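Local coordinates for arginine--tRNA ligase (Campylobacter jejuni, PDB 3FNR), which catalyses the ATP-dependent attachment of L-arginine to tRNA(Arg), releasing AMP and diphosphate, as a monomeric class I aminoacyl-tRNA synthetase, at residues 293-296 against 297-300; 400-403 against 404-408; 5-8 against 9-13. The protein carries 1 engineered substitution. All coordinates share one frame; numbering follows the deposited sequence.

Interaction 1. Residues 293-296 against 297-300; sequences FILM and SDVV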
ATOM      1  N   PHE A 293       2.773 -20.910  -1.501  1.00 87.04           N
ATOM      2  CA  PHE A 293       2.567 -19.608  -0.870  1.00 79.90           C
ATOM      3  C   PHE A 293       1.125 -19.141  -1.059  1.00 73.26           C
ATOM      4  O   PHE A 293       0.492 -19.465  -2.064  1.00 72.05           O
ATOM      5  CB  PHE A 293       3.509 -18.566  -1.479  1.00 82.29           C
ATOM      6  CG  PHE A 293       4.967 -18.898  -1.339  1.00 86.10           C
ATOM      7  CD1 PHE A 293       5.647 -18.621  -0.156  1.00 88.64           C
ATOM      8  CD2 PHE A 293       5.667 -19.470  -2.399  1.00 87.73           C
ATOM      9  CE1 PHE A 293       7.004 -18.922  -0.022  1.00 91.44           C
ATOM     10  CE2 PHE A 293       7.023 -19.775  -2.280  1.00 91.17           C
ATOM     11  CZ  PHE A 293       7.693 -19.501  -1.088  1.00 89.73           C
ATOM     12  N   ILE A 294       0.608 -18.380  -0.098  1.00 63.51           N
ATOM     13  CA  ILE A 294      -0.701 -17.752  -0.259  1.00 57.77           C
ATOM     14  C   ILE A 294      -0.529 -16.455  -1.053  1.00 53.44           C
ATOM     15  O   ILE A 294       0.314 -15.618  -0.728  1.00 52.09           O
ATOM     16  CB  ILE A 294      -1.411 -17.494   1.097  1.00 57.77           C
ATOM     17  CG1 ILE A 294      -1.591 -18.802   1.872  1.00 60.15           C
ATOM     18  CG2 ILE A 294      -2.769 -16.816   0.887  1.00 57.53           C
ATOM     19  CD1 ILE A 294      -1.684 -18.622   3.383  1.00 67.10           C
ATOM     20  N   LEU A 295      -1.336 -16.311  -2.096  1.00 50.53           N
ATOM     21  CA  LEU A 295      -1.241 -15.201  -3.027  1.00 49.29           C
ATOM     22  C   LEU A 295      -2.173 -14.075  -2.609  1.00 51.56           C
ATOM     23  O   LEU A 295      -3.303 -14.328  -2.193  1.00 55.40           O
ATOM     24  CB  LEU A 295      -1.645 -15.674  -4.430  1.00 49.56           C
ATOM     25  CG  LEU A 295      -0.677 -16.315  -5.436  1.00 51.76           C
ATOM     26  CD1 LEU A 295       0.072 -17.518  -4.889  1.00 53.43           C
ATOM     27  CD2 LEU A 295      -1.444 -16.703  -6.706  1.00 46.70           C
ATOM     28  N   MET A 296      -1.700 -12.835  -2.737  1.00 49.38           N
ATOM     29  CA  MET A 296      -2.519 -11.636  -2.525  1.00 47.27           C
ATOM     30  C   MET A 296      -3.784 -11.707  -3.383  1.00 51.02           C
ATOM     31  O   MET A 296      -4.881 -11.395  -2.915  1.00 49.10           O
ATOM     32  CB  MET A 296      -1.697 -10.378  -2.848  1.00 46.98           C
ATOM     33  CG  MET A 296      -2.403  -9.049  -2.609  1.00 46.63           C
ATOM     34  SD  MET A 296      -1.334  -7.634  -2.936  1.00 40.50           S
ATOM     35  CE  MET A 296      -2.457  -6.558  -3.762  1.00 41.46           C
ATOM     36  N   SER A 297      -3.594 -12.162  -4.620  1.00 50.07           N
ATOM     37  CA  SER A 297      -4.630 -12.394  -5.617  1.00 50.34           C
ATOM     38  C   SER A 297      -5.747 -13.321  -5.147  1.00 49.82           C
ATOM     39  O   SER A 297      -6.923 -13.047  -5.391  1.00 47.43           O
ATOM     40  CB  SER A 297      -3.979 -13.024  -6.849  1.00 48.48           C
ATOM     41  OG  SER A 297      -4.520 -12.486  -8.033  1.00 59.36           O
ATOM     42  N   ASP A 298      -5.369 -14.421  -4.497  1.00 49.40           N
ATOM     43  CA  ASP A 298      -6.322 -15.410  -4.008  1.00 51.46           C
ATOM     44  C   ASP A 298      -7.209 -14.831  -2.910  1.00 52.04           C
ATOM     45  O   ASP A 298      -8.417 -15.075  -2.888  1.00 52.82           O
ATOM     46  CB  ASP A 298      -5.589 -16.651  -3.486  1.00 51.85           C
ATOM     47  CG  ASP A 298      -5.008 -17.513  -4.605  1.00 60.14           C
ATOM     48  OD1 ASP A 298      -4.161 -18.378  -4.293  1.00 67.08           O
ATOM     49  OD2 ASP A 298      -5.392 -17.337  -5.784  1.00 55.15           O
ATOM     50  N   VAL A 299      -6.595 -14.061  -2.015  1.00 50.27           N
ATOM     51  CA  VAL A 299      -7.304 -13.401  -0.921  1.00 44.02           C
ATOM     52  C   VAL A 299      -8.278 -12.338  -1.445  1.00 47.27           C
ATOM     53  O   VAL A 299      -9.426 -12.286  -1.001  1.00 48.22           O
ATOM     54  CB  VAL A 299      -6.304 -12.839   0.125  1.00 46.85           C
ATOM     55  CG1 VAL A 299      -7.001 -11.967   1.164  1.00 43.43           C
ATOM     56  CG2 VAL A 299      -5.548 -13.995   0.810  1.00 42.38           C
ATOM     57  N   VAL A 300      -7.843 -11.527  -2.413  1.00 46.50           N
ATOM     58  CA  VAL A 300      -8.723 -10.519  -3.026  1.00 44.66           C
ATOM     59  C   VAL A 300      -9.879 -11.179  -3.786  1.00 47.19           C
ATOM     60  O   VAL A 300     -10.995 -10.660  -3.796  1.00 50.99           O
ATOM     61  CB  VAL A 300      -7.969  -9.513  -3.944  1.00 42.01           C
ATOM     62  CG1 VAL A 300      -8.921  -8.426  -4.461  1.00 39.66           C
ATOM     63  CG2 VAL A 300      -6.844  -8.848  -3.207  1.00 39.00           C
TER
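Leu-295 and Met-296 meet Asp-298, Val-299 and Val-300 where an extended segment turns into helix 296-303, a worked example of a helix start at which the first carbonyls begin to accept amides. Leu-295, apolar in its side chain, occupies the N-cap position, and its backbone O receives two weak hydrogen bonds, from Asp-298 N at 3.1 Å and from Val-299 N at 3.3 Å. The first is strongly bent, with an N-H...O angle of 124°. Met-296 O accepts the first bond of ordinary strength, from Val-300 N at 3.0 Å.

Side-chain contacts around the turn are few. The carboxylate of Asp-298 crosses Leu-295 at a slant, OD1 3.7 Å from Leu-295 CB; a negative charge in this first turn would probably be favoured by the helix dipole. The Met-296 chain departs beside its own carbonyl carbon (chi1 -177°), which brings just its CG near Val-300 CG2, at 4.5 Å. That valine methyl also lies 3.2 Å from Met-296 O, a snug fit. Before the turn, Ile-294 CG2 reaches Val-299 CG2 at 4.0 Å.

Ser-297, between Met-296 and Asp-298, directs OG to a weak hydrogen bond with Gln-157 of helix 136-157. This helix start probably follows the KMSKS-type loop, the second class I signature. The extended segment runs along the first, the HIGH motif, with backbone bonds from Ile-294 to Ile-47 and Met-296 to Leu-45 and a ring stack of Phe-293 on His-46, while Val-299 and Val-300 pack against Leu-308 of helix 305-311.

Interaction 2. Residues 400-403 against 404-408; sequences PDYL and KNLAA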
ATOM      1  N   PRO A 400      -9.855   4.092   9.484  1.00 37.63           N
ATOM      2  CA  PRO A 400     -10.922   3.128   9.828  1.00 39.42           C
ATOM      3  C   PRO A 400     -11.592   3.356  11.193  1.00 39.52           C
ATOM      4  O   PRO A 400     -12.809   3.185  11.299  1.00 39.23           O
ATOM      5  CB  PRO A 400     -10.197   1.774   9.838  1.00 41.01           C
ATOM      6  CG  PRO A 400      -9.004   1.962   9.003  1.00 41.22           C
ATOM      7  CD  PRO A 400      -8.604   3.392   9.120  1.00 39.12           C
ATOM      8  N   ASP A 401     -10.816   3.731  12.212  1.00 40.51           N
ATOM      9  CA  ASP A 401     -11.361   4.021  13.552  1.00 42.96           C
ATOM     10  C   ASP A 401     -12.394   5.149  13.541  1.00 43.11           C
ATOM     11  O   ASP A 401     -13.425   5.053  14.209  1.00 47.05           O
ATOM     12  CB  ASP A 401     -10.249   4.385  14.538  1.00 39.66           C
ATOM     13  CG  ASP A 401      -9.380   3.196  14.923  1.00 56.65           C
ATOM     14  OD1 ASP A 401      -8.343   3.427  15.587  1.00 61.07           O
ATOM     15  OD2 ASP A 401      -9.715   2.045  14.560  1.00 62.05           O
ATOM     16  N   TYR A 402     -12.093   6.212  12.794  1.00 38.40           N
ATOM     17  CA  TYR A 402     -12.978   7.361  12.649  1.00 38.02           C
ATOM     18  C   TYR A 402     -14.288   6.911  12.015  1.00 39.74           C
ATOM     19  O   TYR A 402     -15.373   7.263  12.478  1.00 39.02           O
ATOM     20  CB  TYR A 402     -12.314   8.446  11.777  1.00 34.85           C
ATOM     21  CG  TYR A 402     -13.261   9.547  11.319  1.00 34.38           C
ATOM     22  CD1 TYR A 402     -13.561  10.623  12.144  1.00 33.22           C
ATOM     23  CD2 TYR A 402     -13.857   9.501  10.059  1.00 31.45           C
ATOM     24  CE1 TYR A 402     -14.447  11.630  11.731  1.00 35.54           C
ATOM     25  CE2 TYR A 402     -14.740  10.490   9.641  1.00 36.95           C
ATOM     26  CZ  TYR A 402     -15.035  11.548  10.477  1.00 32.03           C
ATOM     27  OH  TYR A 402     -15.901  12.527  10.045  1.00 37.81           O
ATOM     28  N   LEU A 403     -14.153   6.131  10.947  1.00 31.83           N
ATOM     29  CA  LEU A 403     -15.262   5.711  10.123  1.00 35.60           C
ATOM     30  C   LEU A 403     -16.180   4.755  10.871  1.00 41.16           C
ATOM     31  O   LEU A 403     -17.407   4.864  10.765  1.00 36.63           O
ATOM     32  CB  LEU A 403     -14.703   5.041   8.882  1.00 36.66           C
ATOM     33  CG  LEU A 403     -15.070   5.566   7.497  1.00 41.64           C
ATOM     34  CD1 LEU A 403     -15.433   7.048   7.485  1.00 41.06           C
ATOM     35  CD2 LEU A 403     -13.909   5.277   6.581  1.00 31.88           C
ATOM     36  N   LYS A 404     -15.574   3.824  11.611  1.00 43.27           N
ATOM     37  CA  LYS A 404     -16.286   2.904  12.497  1.00 45.87           C
ATOM     38  C   LYS A 404     -17.188   3.643  13.475  1.00 43.85           C
ATOM     39  O   LYS A 404     -18.379   3.347  13.582  1.00 43.70           O
ATOM     40  CB  LYS A 404     -15.293   2.071  13.307  1.00 49.09           C
ATOM     41  CG  LYS A 404     -15.143   0.643  12.858  1.00 61.74           C
ATOM     42  CD  LYS A 404     -14.480  -0.211  13.948  1.00 77.80           C
ATOM     43  CE  LYS A 404     -13.083   0.296  14.318  1.00 81.55           C
ATOM     44  NZ  LYS A 404     -12.414  -0.563  15.341  1.00 83.57           N
ATOM     45  N   ASN A 405     -16.604   4.600  14.188  1.00 41.30           N
ATOM     46  CA  ASN A 405     -17.331   5.371  15.177  1.00 43.16           C
ATOM     47  C   ASN A 405     -18.398   6.262  14.547  1.00 41.09           C
ATOM     48  O   ASN A 405     -19.489   6.396  15.088  1.00 44.04           O
ATOM     49  CB  ASN A 405     -16.364   6.190  16.027  1.00 45.96           C
ATOM     50  CG  ASN A 405     -15.432   5.320  16.853  1.00 59.18           C
ATOM     51  OD1 ASN A 405     -15.823   4.264  17.360  1.00 65.48           O
ATOM     52  ND2 ASN A 405     -14.191   5.765  16.997  1.00 66.08           N
ATOM     53  N   LEU A 406     -18.088   6.850  13.398  1.00 40.12           N
ATOM     54  CA  LEU A 406     -19.047   7.698  12.690  1.00 34.53           C
ATOM     55  C   LEU A 406     -20.250   6.903  12.184  1.00 37.14           C
ATOM     56  O   LEU A 406     -21.386   7.395  12.231  1.00 33.78           O
ATOM     57  CB  LEU A 406     -18.366   8.415  11.530  1.00 31.71           C
ATOM     58  CG  LEU A 406     -19.174   9.357  10.627  1.00 37.87           C
ATOM     59  CD1 LEU A 406     -19.728  10.542  11.398  1.00 36.09           C
ATOM     60  CD2 LEU A 406     -18.300   9.843   9.505  1.00 33.51           C
ATOM     61  N   ALA A 407     -20.006   5.683  11.702  1.00 38.07           N
ATOM     62  CA  ALA A 407     -21.093   4.818  11.228  1.00 39.36           C
ATOM     63  C   ALA A 407     -21.976   4.385  12.397  1.00 41.71           C
ATOM     64  O   ALA A 407     -23.199   4.408  12.281  1.00 41.39           O
ATOM     65  CB  ALA A 407     -20.557   3.608  10.505  1.00 42.34           C
ATOM     66  N   ALA A 408     -21.344   4.012  13.511  1.00 32.39           N
ATOM     67  CA  ALA A 408     -22.052   3.596  14.718  1.00 34.58           C
ATOM     68  C   ALA A 408     -22.980   4.709  15.204  1.00 39.56           C
ATOM     69  O   ALA A 408     -24.167   4.477  15.421  1.00 39.97           O
ATOM     70  CB  ALA A 408     -21.063   3.220  15.815  1.00 30.36           C
TER
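The helix 398-416 of the DALR anticodon-binding domain, an all-helical module, brings Tyr-402 against Leu-406 and Asp-401 against Lys-404 within two of its turns. Its backbone follows the regular alpha-helical pattern: Lys-404 N donates to Pro-400 O at 2.9 Å, and the next three amides, those of Asn-405, Leu-406 and Ala-407, each bond to the carbonyl four residues back.

Tyr-402 and Leu-406 run alongside each other in the same direction. A chi1 near 180° in both (167° and 179°) lays the leucine branch beside the outer part of the ring. Leu-406 CD2 sits 3.6 Å from Tyr-402 CE2 and equally 3.6 Å from Tyr-402 OH, while the hydroxyl itself is held by a hydrogen bond to the backbone O of Glu-379. Leu-403 CD1 only skirts Leu-406 CD2, at 4.5 Å. Leu-403 meets helices 425-445 and 336-353, and Leu-406 meets helices 371-381 and 425-445.

On another side Lys-404 bends at chi3 (-60°), and its end comes up next to Asp-401, NZ standing 3.8 Å from OD2.

Such a long salt bridge between partly solvent-accessible groups probably adds modest stability. Here the charged pair lies toward solvent, whereas Tyr-402, its phenol satisfied, Leu-403 and Leu-406 face neighbouring helices.

Interaction 3. Residues 5-8 against 9-13; sequences KTFL and NELAN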
ATOM      1  N   LYS A   5     -23.744  26.079  16.684  1.00 48.01           N
ATOM      2  CA  LYS A   5     -24.427  25.542  15.514  1.00 44.71           C
ATOM      3  C   LYS A   5     -24.312  26.471  14.315  1.00 45.77           C
ATOM      4  O   LYS A   5     -24.221  25.996  13.183  1.00 41.20           O
ATOM      5  CB  LYS A   5     -25.892  25.240  15.827  1.00 42.91           C
ATOM      6  CG  LYS A   5     -26.087  23.889  16.491  1.00 47.35           C
ATOM      7  CD  LYS A   5     -26.944  24.020  17.730  1.00 52.94           C
ATOM      8  CE  LYS A   5     -28.315  23.468  17.506  1.00 47.38           C
ATOM      9  NZ  LYS A   5     -29.264  23.899  18.573  1.00 43.75           N
ATOM     10  N   THR A   6     -24.295  27.780  14.576  1.00 41.76           N
ATOM     11  CA  THR A   6     -24.109  28.792  13.531  1.00 48.00           C
ATOM     12  C   THR A   6     -22.774  28.601  12.812  1.00 46.11           C
ATOM     13  O   THR A   6     -22.722  28.636  11.581  1.00 49.49           O
ATOM     14  CB  THR A   6     -24.178  30.244  14.094  1.00 46.36           C
ATOM     15  OG1 THR A   6     -25.351  30.399  14.895  1.00 51.88           O
ATOM     16  CG2 THR A   6     -24.212  31.277  12.953  1.00 51.98           C
ATOM     17  N   PHE A   7     -21.717  28.382  13.593  1.00 42.93           N
ATOM     18  CA  PHE A   7     -20.366  28.206  13.066  1.00 40.65           C
ATOM     19  C   PHE A   7     -20.255  26.899  12.288  1.00 38.92           C
ATOM     20  O   PHE A   7     -19.853  26.900  11.126  1.00 36.53           O
ATOM     21  CB  PHE A   7     -19.332  28.257  14.198  1.00 45.35           C
ATOM     22  CG  PHE A   7     -17.897  28.117  13.726  1.00 52.72           C
ATOM     23  CD1 PHE A   7     -17.258  29.171  13.071  1.00 48.28           C
ATOM     24  CD2 PHE A   7     -17.188  26.934  13.947  1.00 55.67           C
ATOM     25  CE1 PHE A   7     -15.937  29.048  12.633  1.00 54.94           C
ATOM     26  CE2 PHE A   7     -15.862  26.798  13.509  1.00 58.72           C
ATOM     27  CZ  PHE A   7     -15.235  27.862  12.853  1.00 53.13           C
ATOM     28  N   LEU A   8     -20.645  25.797  12.926  1.00 38.61           N
ATOM     29  CA  LEU A   8     -20.665  24.480  12.280  1.00 37.88           C
ATOM     30  C   LEU A   8     -21.508  24.438  11.001  1.00 39.71           C
ATOM     31  O   LEU A   8     -21.137  23.767  10.030  1.00 39.34           O
ATOM     32  CB  LEU A   8     -21.134  23.406  13.257  1.00 42.31           C
ATOM     33  CG  LEU A   8     -20.295  23.084  14.502  1.00 45.54           C
ATOM     34  CD1 LEU A   8     -21.057  22.123  15.398  1.00 45.32           C
ATOM     35  CD2 LEU A   8     -18.921  22.504  14.152  1.00 46.71           C
ATOM     36  N   ASN A   9     -22.630  25.158  10.994  1.00 35.95           N
ATOM     37  CA  ASN A   9     -23.465  25.258   9.794  1.00 38.78           C
ATOM     38  C   ASN A   9     -22.719  25.940   8.653  1.00 39.55           C
ATOM     39  O   ASN A   9     -22.830  25.522   7.506  1.00 43.48           O
ATOM     40  CB  ASN A   9     -24.766  26.011  10.078  1.00 39.13           C
ATOM     41  CG  ASN A   9     -25.698  26.034   8.887  1.00 42.86           C
ATOM     42  OD1 ASN A   9     -26.052  24.989   8.335  1.00 35.76           O
ATOM     43  ND2 ASN A   9     -26.107  27.228   8.486  1.00 41.99           N
ATOM     44  N   GLU A  10     -21.952  26.980   8.974  1.00 42.54           N
ATOM     45  CA  GLU A  10     -21.137  27.654   7.967  1.00 46.45           C
ATOM     46  C   GLU A  10     -20.095  26.716   7.371  1.00 44.29           C
ATOM     47  O   GLU A  10     -19.924  26.679   6.153  1.00 46.94           O
ATOM     48  CB  GLU A  10     -20.499  28.940   8.508  1.00 47.08           C
ATOM     49  CG  GLU A  10     -21.447  30.150   8.512  1.00 51.98           C
ATOM     50  CD  GLU A  10     -22.328  30.231   7.266  1.00 64.21           C
ATOM     51  OE1 GLU A  10     -21.789  30.393   6.144  1.00 70.39           O
ATOM     52  OE2 GLU A  10     -23.567  30.133   7.414  1.00 61.62           O
ATOM     53  N   LEU A  11     -19.436  25.941   8.233  1.00 44.17           N
ATOM     54  CA  LEU A  11     -18.505  24.891   7.797  1.00 39.58           C
ATOM     55  C   LEU A  11     -19.203  23.831   6.951  1.00 38.62           C
ATOM     56  O   LEU A  11     -18.648  23.363   5.951  1.00 43.18           O
ATOM     57  CB  LEU A  11     -17.811  24.236   8.997  1.00 39.73           C
ATOM     58  CG  LEU A  11     -16.804  25.063   9.809  1.00 45.49           C
ATOM     59  CD1 LEU A  11     -16.082  24.169  10.806  1.00 43.10           C
ATOM     60  CD2 LEU A  11     -15.786  25.780   8.917  1.00 48.67           C
ATOM     61  N   ALA A  12     -20.424  23.468   7.347  1.00 39.27           N
ATOM     62  CA  ALA A  12     -21.244  22.523   6.588  1.00 38.55           C
ATOM     63  C   ALA A  12     -21.550  23.068   5.201  1.00 40.93           C
ATOM     64  O   ALA A  12     -21.426  22.348   4.211  1.00 44.10           O
ATOM     65  CB  ALA A  12     -22.520  22.193   7.331  1.00 36.90           C
ATOM     66  N   ASN A  13     -21.905  24.349   5.126  1.00 42.89           N
ATOM     67  CA  ASN A  13     -22.165  24.999   3.844  1.00 43.43           C
ATOM     68  C   ASN A  13     -20.942  25.021   2.933  1.00 45.73           C
ATOM     69  O   ASN A  13     -21.069  24.815   1.732  1.00 48.30           O
ATOM     70  CB  ASN A  13     -22.683  26.420   4.049  1.00 42.23           C
ATOM     71  CG  ASN A  13     -24.159  26.461   4.397  1.00 42.24           C
ATOM     72  OD1 ASN A  13     -24.908  25.523   4.119  1.00 42.77           O
ATOM     73  ND2 ASN A  13     -24.587  27.563   5.001  1.00 43.76           N
TER
HETATM   74  O   HOH W   1     -24.940  29.515   9.851  1.00 56.76           O
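Lys-5, the first residue of helix 5-17, accepts at its backbone O a hydrogen bond of 2.8 Å from Asn-9 N; Asn-9 CB also presses on this oxygen, at 3.2 Å. Its NZ hydrogen-bonds to the backbone O of Gln-367.

Thr-6 O takes the amide of Glu-10 at 3.2 Å and also borders a water. This water accepts from Asn-9 ND2 and lies 2.9 Å from Thr-6 O and as near to Glu-10 OE2, but its two protons cannot serve every acceptor nearby. Glu-10, bent at chi2 (-40°), curls its carboxylate back to meet it.

Phe-7 supplies the main side-chain contact. With CG anti to the backbone N (chi1 -178°), the ring swings along the helix so that Leu-11 CG lies over one of its faces, and Leu-11 CD1 approaches Phe-7 CE2 to 3.8 Å. Phe-7 O receives Leu-11 N in a nearly straight bond (165°).

Leu-8 O bonds Ala-12 N at 2.8 Å, completing a regular i to i+4 alpha-helical turn at the enzyme's N-terminus. It is laid on two helices of the anticodon-binding region: Leu-8 and Leu-11 face Leu-381 of helix 371-381, Leu-8 also Leu-377, while Asn-9 OD1 and Asn-13 OD1 share Lys-430 of helix 425-445.

Each contact is local to its own helix or helix start, yet together they sample distinct parts of the enzyme. Interaction 1 borders the HIGH motif, a signature of the class I catalytic domain, whereas interactions 2 and 3 belong to the distant helical end of the molecule. Centres of interactions 1 and 3 are 46 Å apart, on opposite sides of the chain's centre; those of 1 and 2 are 28 Å apart and those of 2 and 3 22 Å. Interaction 2 lies between in space: its nearest atoms are about 16 Å from interaction 1 and about 11 Å from interaction 3. Intervening helices connect them: helix 305-311 touches interactions 1 and 2, and helix 371-381 touches 2 and 3.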